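Local coordinates for protein aminodeoxyfutalosine deaminase (Deinococcus radiodurans, PDB 2IMR) that catalyses the zinc-dependent deamination of aminodeoxyfutalosine to futalosine, a step in menaquinone biosynthesis, at residues A[38-42]-A[79-84]; A[213-217]-A[247-251]. One frame throughout, in Å; residues are numbered along the deposited sequence.

Contact 1 of 2, residues A[38-42]-A[79-84]; sequences PRLLT and YPHAAE
Leu40 N donates to Ala83 O at 2.8 Å, linking two parallel strands. Arg39 pairs with Ala83 and Leu40 with Glu84 in the register this bond fixes, and on either side of it the backbones meet through CA-H...O contacts: Ala82 CA lies 3.4 Å from Pro38 O, and Glu84 CA makes a similar approach to Leu40 O.

The tighter packing lies on the face that carries Leu40 and Glu84. With CG anti to the backbone N (chi1 168°), Leu40 runs alongside the Glu84 side chain, both pointing the same way, and its CD2 methyl presses on Glu84 CG at 3.4 Å. The aliphatic part of the glutamate thus covers a buried leucine while the carboxylate is carried onward to the surface. At the start of the strand, Pro38 CB sits 3.9 Å from Ala82 CB and also meets Tyr79 CD2, the proline and tyrosine side chains crossing at about a right angle. Tyr79 follows the helix 72-78 and opens a type I turn that ends at Ala82, and its side chain also touches Val60 and, on strand 65-70, Ala67 and Ala68.

The solvent side is looser. The Thr42 methyl CG2 only approaches Glu84 OE1 at 3.7 Å, and the polar link between these residues runs through a water, which donates to Glu84 OE1 at 2.8 Å and lies 2.9 Å from Thr42 OG1. On the other face the methyl of Ala83 stays back from strand 38-42, while Arg39 turns its guanidinium to Gly63 O.

Strands 38-43 and 83-86 are thereby joined side by side, the chain between them supplying helix 72-78 and strands 57-62 and 65-70 of the same sheet, in the small mixed beta-sheet domain that accompanies the catalytic barrel in amidohydrolases.

Contact 2 of 2, residues A[213-217]-A[247-251]; sequences HTPFT and ELEMF
Thr214 OG1 is gripped within the loop by two groups: it shares a 2.7 Å hydrogen bond with Thr217 OG1 and accepts from Phe216 N at 3.2 Å, an ST turn. Thr217 OG1 bonds in turn to ND1 of His213, which is predicted to bind substrate. The Phe216 ring is sandwiched, with Thr214 OG1 over the centre of one face and Met250 CE on the opposite face. Met250 CE makes a CH-pi contact 3.6 Å from the centroid of the Phe216 ring, delivered by a methionine chain extended beyond CG. In this metallo-dependent hydrolase, whose family has a TIM-barrel fold, the contact packs the loop after strand 206-212 against helix 245-253. At the ring's edge Glu247 OE1 approaches Phe216 CE2 at 3.5 Å, with carboxylate and ring planes 61° apart, while OE2 lies against Pro215 CD. The carboxylate takes backbone amides: OE2 accepts from Ala242 N, and OE1, weakly, from the amide of Glu243, itself the probable proton donor. An alanine in place of Glu247 would probably leave the Ala242 amide without its acceptor and open a gap beside Phe216. Phe251 completes the apolar wall, its CZ 3.9 Å from Pro215 CB.

In the fold
The two contacts lie on opposite sides of the chain's centre, about 54 Å apart between centres, and share no helix or strand. Contact 1 is a surface contact in the small mixed sheet, far from the annotated sites; its segments are held by backbone pairing and by the packing of Leu40 and Pro38, with a water at the exposed end. Contact 2 is buried in the catalytic domain, joining a loop to a helix solely through side chains, and its polar groups bond within the loop or to nearby backbone. Each contains a glutamate lying against apolar carbon: that of 79-84 reaches water, whereas that of 247-251 is buried, its side chain about 11 Å from the zinc.

Contact 1 of 2, residues A[38-42]-A[79-84]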
# COMPACT_ATOMS: atom_id res chain seq x y z
N PRO A 38 30.36 5.39 24.40
CA PRO A 38 29.39 4.67 23.57
C PRO A 38 28.17 4.21 24.35
O PRO A 38 28.26 3.88 25.53
CB PRO A 38 30.20 3.48 23.04
CG PRO A 38 31.62 3.99 23.06
CD PRO A 38 31.67 4.71 24.38
N ARG A 39 27.02 4.19 23.68
CA ARG A 39 25.78 3.74 24.30
C ARG A 39 25.26 2.61 23.42
O ARG A 39 25.22 2.75 22.20
CB ARG A 39 24.74 4.86 24.35
CG ARG A 39 25.28 6.17 24.90
CD ARG A 39 24.15 7.06 25.40
NE ARG A 39 23.15 7.37 24.38
CZ ARG A 39 23.39 8.08 23.28
NH1 ARG A 39 24.60 8.56 23.03
NH2 ARG A 39 22.40 8.33 22.44
N LEU A 40 24.88 1.51 24.04
CA LEU A 40 24.35 0.36 23.31
C LEU A 40 22.84 0.30 23.45
O LEU A 40 22.32 -0.06 24.51
CB LEU A 40 24.97 -0.93 23.85
CG LEU A 40 24.32 -2.24 23.38
CD1 LEU A 40 24.35 -2.33 21.86
CD2 LEU A 40 25.06 -3.42 24.00
N LEU A 41 22.14 0.65 22.38
CA LEU A 41 20.69 0.62 22.39
C LEU A 41 20.27 -0.72 21.80
O LEU A 41 20.62 -1.04 20.67
CB LEU A 41 20.12 1.75 21.54
CG LEU A 41 20.77 3.13 21.69
CD1 LEU A 41 19.87 4.16 21.04
CD2 LEU A 41 20.99 3.47 23.15
N THR A 42 19.52 -1.50 22.57
CA THR A 42 19.07 -2.80 22.09
C THR A 42 17.59 -2.81 21.73
O THR A 42 16.79 -2.08 22.33
CB THR A 42 19.33 -3.91 23.13
OG1 THR A 42 18.56 -3.65 24.31
CG2 THR A 42 20.81 -3.94 23.50
N TYR A 79 32.19 -3.33 22.47
CA TYR A 79 32.13 -2.18 23.36
C TYR A 79 31.72 -2.64 24.76
O TYR A 79 30.57 -2.50 25.16
CB TYR A 79 31.11 -1.15 22.85
CG TYR A 79 31.34 -0.70 21.42
CD1 TYR A 79 30.88 -1.47 20.34
CD2 TYR A 79 32.04 0.47 21.14
CE1 TYR A 79 31.11 -1.07 19.03
CE2 TYR A 79 32.27 0.88 19.83
CZ TYR A 79 31.80 0.11 18.78
OH TYR A 79 32.03 0.53 17.49
N PRO A 80 32.67 -3.21 25.52
CA PRO A 80 32.40 -3.70 26.88
C PRO A 80 32.09 -2.62 27.92
O PRO A 80 31.48 -2.91 28.95
CB PRO A 80 33.67 -4.48 27.22
CG PRO A 80 34.73 -3.71 26.50
CD PRO A 80 34.07 -3.47 25.15
N HIS A 81 32.51 -1.39 27.66
CA HIS A 81 32.26 -0.31 28.60
C HIS A 81 31.01 0.50 28.25
O HIS A 81 30.60 1.38 29.00
CB HIS A 81 33.48 0.62 28.67
CG HIS A 81 34.69 -0.03 29.28
ND1 HIS A 81 35.22 -1.21 28.81
CD2 HIS A 81 35.46 0.33 30.34
CE1 HIS A 81 36.26 -1.55 29.54
NE2 HIS A 81 36.43 -0.63 30.48
N ALA A 82 30.40 0.17 27.12
CA ALA A 82 29.20 0.87 26.68
C ALA A 82 28.02 0.54 27.59
O ALA A 82 27.75 -0.63 27.87
CB ALA A 82 28.88 0.49 25.24
N ALA A 83 27.32 1.58 28.05
CA ALA A 83 26.16 1.39 28.90
C ALA A 83 25.01 0.92 28.01
O ALA A 83 24.88 1.38 26.87
CB ALA A 83 25.79 2.69 29.58
N GLU A 84 24.19 -0.00 28.50
CA GLU A 84 23.08 -0.50 27.71
C GLU A 84 21.78 0.23 27.98
O GLU A 84 21.53 0.72 29.08
CB GLU A 84 22.87 -2.00 27.92
CG GLU A 84 23.82 -2.86 27.12
CD GLU A 84 23.48 -4.34 27.18
OE1 GLU A 84 22.35 -4.71 26.79
OE2 GLU A 84 24.35 -5.13 27.62
O HOH W 1 19.61 -4.22 26.98

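Contact 2 of 2, residues A[213-217]-A[247-251]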
# COMPACT_ATOMS: atom_id res chain seq x y z
N HIS A 213 -9.17 1.57 -10.41
CA HIS A 213 -9.82 1.21 -9.15
C HIS A 213 -9.81 -0.26 -8.75
O HIS A 213 -9.15 -0.65 -7.78
CB HIS A 213 -11.26 1.74 -9.16
CG HIS A 213 -11.94 1.68 -7.82
ND1 HIS A 213 -13.24 1.24 -7.67
CD2 HIS A 213 -11.53 2.06 -6.59
CE1 HIS A 213 -13.59 1.34 -6.40
NE2 HIS A 213 -12.57 1.84 -5.72
N THR A 214 -10.56 -1.08 -9.48
CA THR A 214 -10.62 -2.52 -9.21
C THR A 214 -10.86 -3.22 -10.53
O THR A 214 -11.10 -2.58 -11.56
CB THR A 214 -11.80 -2.88 -8.29
OG1 THR A 214 -13.04 -2.69 -8.99
CG2 THR A 214 -11.80 -2.03 -7.01
N PRO A 215 -10.81 -4.57 -10.53
CA PRO A 215 -11.04 -5.29 -11.78
C PRO A 215 -12.50 -5.27 -12.22
O PRO A 215 -12.82 -5.62 -13.35
CB PRO A 215 -10.58 -6.72 -11.46
CG PRO A 215 -9.63 -6.54 -10.29
CD PRO A 215 -10.32 -5.47 -9.48
N PHE A 216 -13.40 -4.87 -11.32
CA PHE A 216 -14.82 -4.85 -11.66
C PHE A 216 -15.47 -3.47 -11.75
O PHE A 216 -16.64 -3.37 -12.10
CB PHE A 216 -15.61 -5.74 -10.69
CG PHE A 216 -15.48 -5.33 -9.25
CD1 PHE A 216 -16.39 -4.45 -8.68
CD2 PHE A 216 -14.45 -5.83 -8.47
CE1 PHE A 216 -16.27 -4.07 -7.34
CE2 PHE A 216 -14.32 -5.46 -7.13
CZ PHE A 216 -15.24 -4.57 -6.57
N THR A 217 -14.71 -2.41 -11.45
CA THR A 217 -15.25 -1.06 -11.56
C THR A 217 -14.56 -0.34 -12.72
O THR A 217 -14.73 0.87 -12.92
CB THR A 217 -15.06 -0.24 -10.26
OG1 THR A 217 -13.67 -0.23 -9.90
CG2 THR A 217 -15.86 -0.85 -9.13
N GLU A 247 -15.85 -10.72 -4.01
CA GLU A 247 -15.30 -10.33 -5.30
C GLU A 247 -14.89 -11.61 -6.03
O GLU A 247 -15.17 -11.80 -7.22
CB GLU A 247 -14.08 -9.41 -5.14
CG GLU A 247 -13.46 -8.99 -6.47
CD GLU A 247 -12.19 -8.18 -6.31
OE1 GLU A 247 -12.09 -7.42 -5.32
OE2 GLU A 247 -11.29 -8.30 -7.17
N LEU A 248 -14.22 -12.50 -5.31
CA LEU A 248 -13.79 -13.77 -5.90
C LEU A 248 -15.03 -14.56 -6.32
O LEU A 248 -15.05 -15.22 -7.36
CB LEU A 248 -12.97 -14.58 -4.90
CG LEU A 248 -12.61 -16.01 -5.30
CD1 LEU A 248 -11.71 -16.01 -6.54
CD2 LEU A 248 -11.90 -16.68 -4.13
N GLU A 249 -16.07 -14.49 -5.49
CA GLU A 249 -17.31 -15.21 -5.77
C GLU A 249 -17.97 -14.79 -7.09
O GLU A 249 -18.35 -15.65 -7.89
CB GLU A 249 -18.31 -15.03 -4.63
CG GLU A 249 -19.55 -15.92 -4.77
CD GLU A 249 -20.54 -15.74 -3.64
OE1 GLU A 249 -20.14 -15.29 -2.54
OE2 GLU A 249 -21.73 -16.07 -3.84
N MET A 250 -18.11 -13.49 -7.33
CA MET A 250 -18.76 -13.07 -8.56
C MET A 250 -17.95 -13.39 -9.80
O MET A 250 -18.52 -13.60 -10.87
CB MET A 250 -19.14 -11.58 -8.53
CG MET A 250 -18.01 -10.60 -8.35
SD MET A 250 -18.67 -8.91 -8.45
CE MET A 250 -17.16 -8.01 -8.73
N PHE A 251 -16.62 -13.45 -9.68
CA PHE A 251 -15.83 -13.79 -10.85
C PHE A 251 -16.05 -15.27 -11.18
O PHE A 251 -15.85 -15.70 -12.32
CB PHE A 251 -14.34 -13.52 -10.63
CG PHE A 251 -13.93 -12.13 -11.03
CD1 PHE A 251 -14.21 -11.04 -10.21
CD2 PHE A 251 -13.31 -11.90 -12.25
CE1 PHE A 251 -13.89 -9.75 -10.61
CE2 PHE A 251 -12.98 -10.62 -12.66
CZ PHE A 251 -13.27 -9.54 -11.83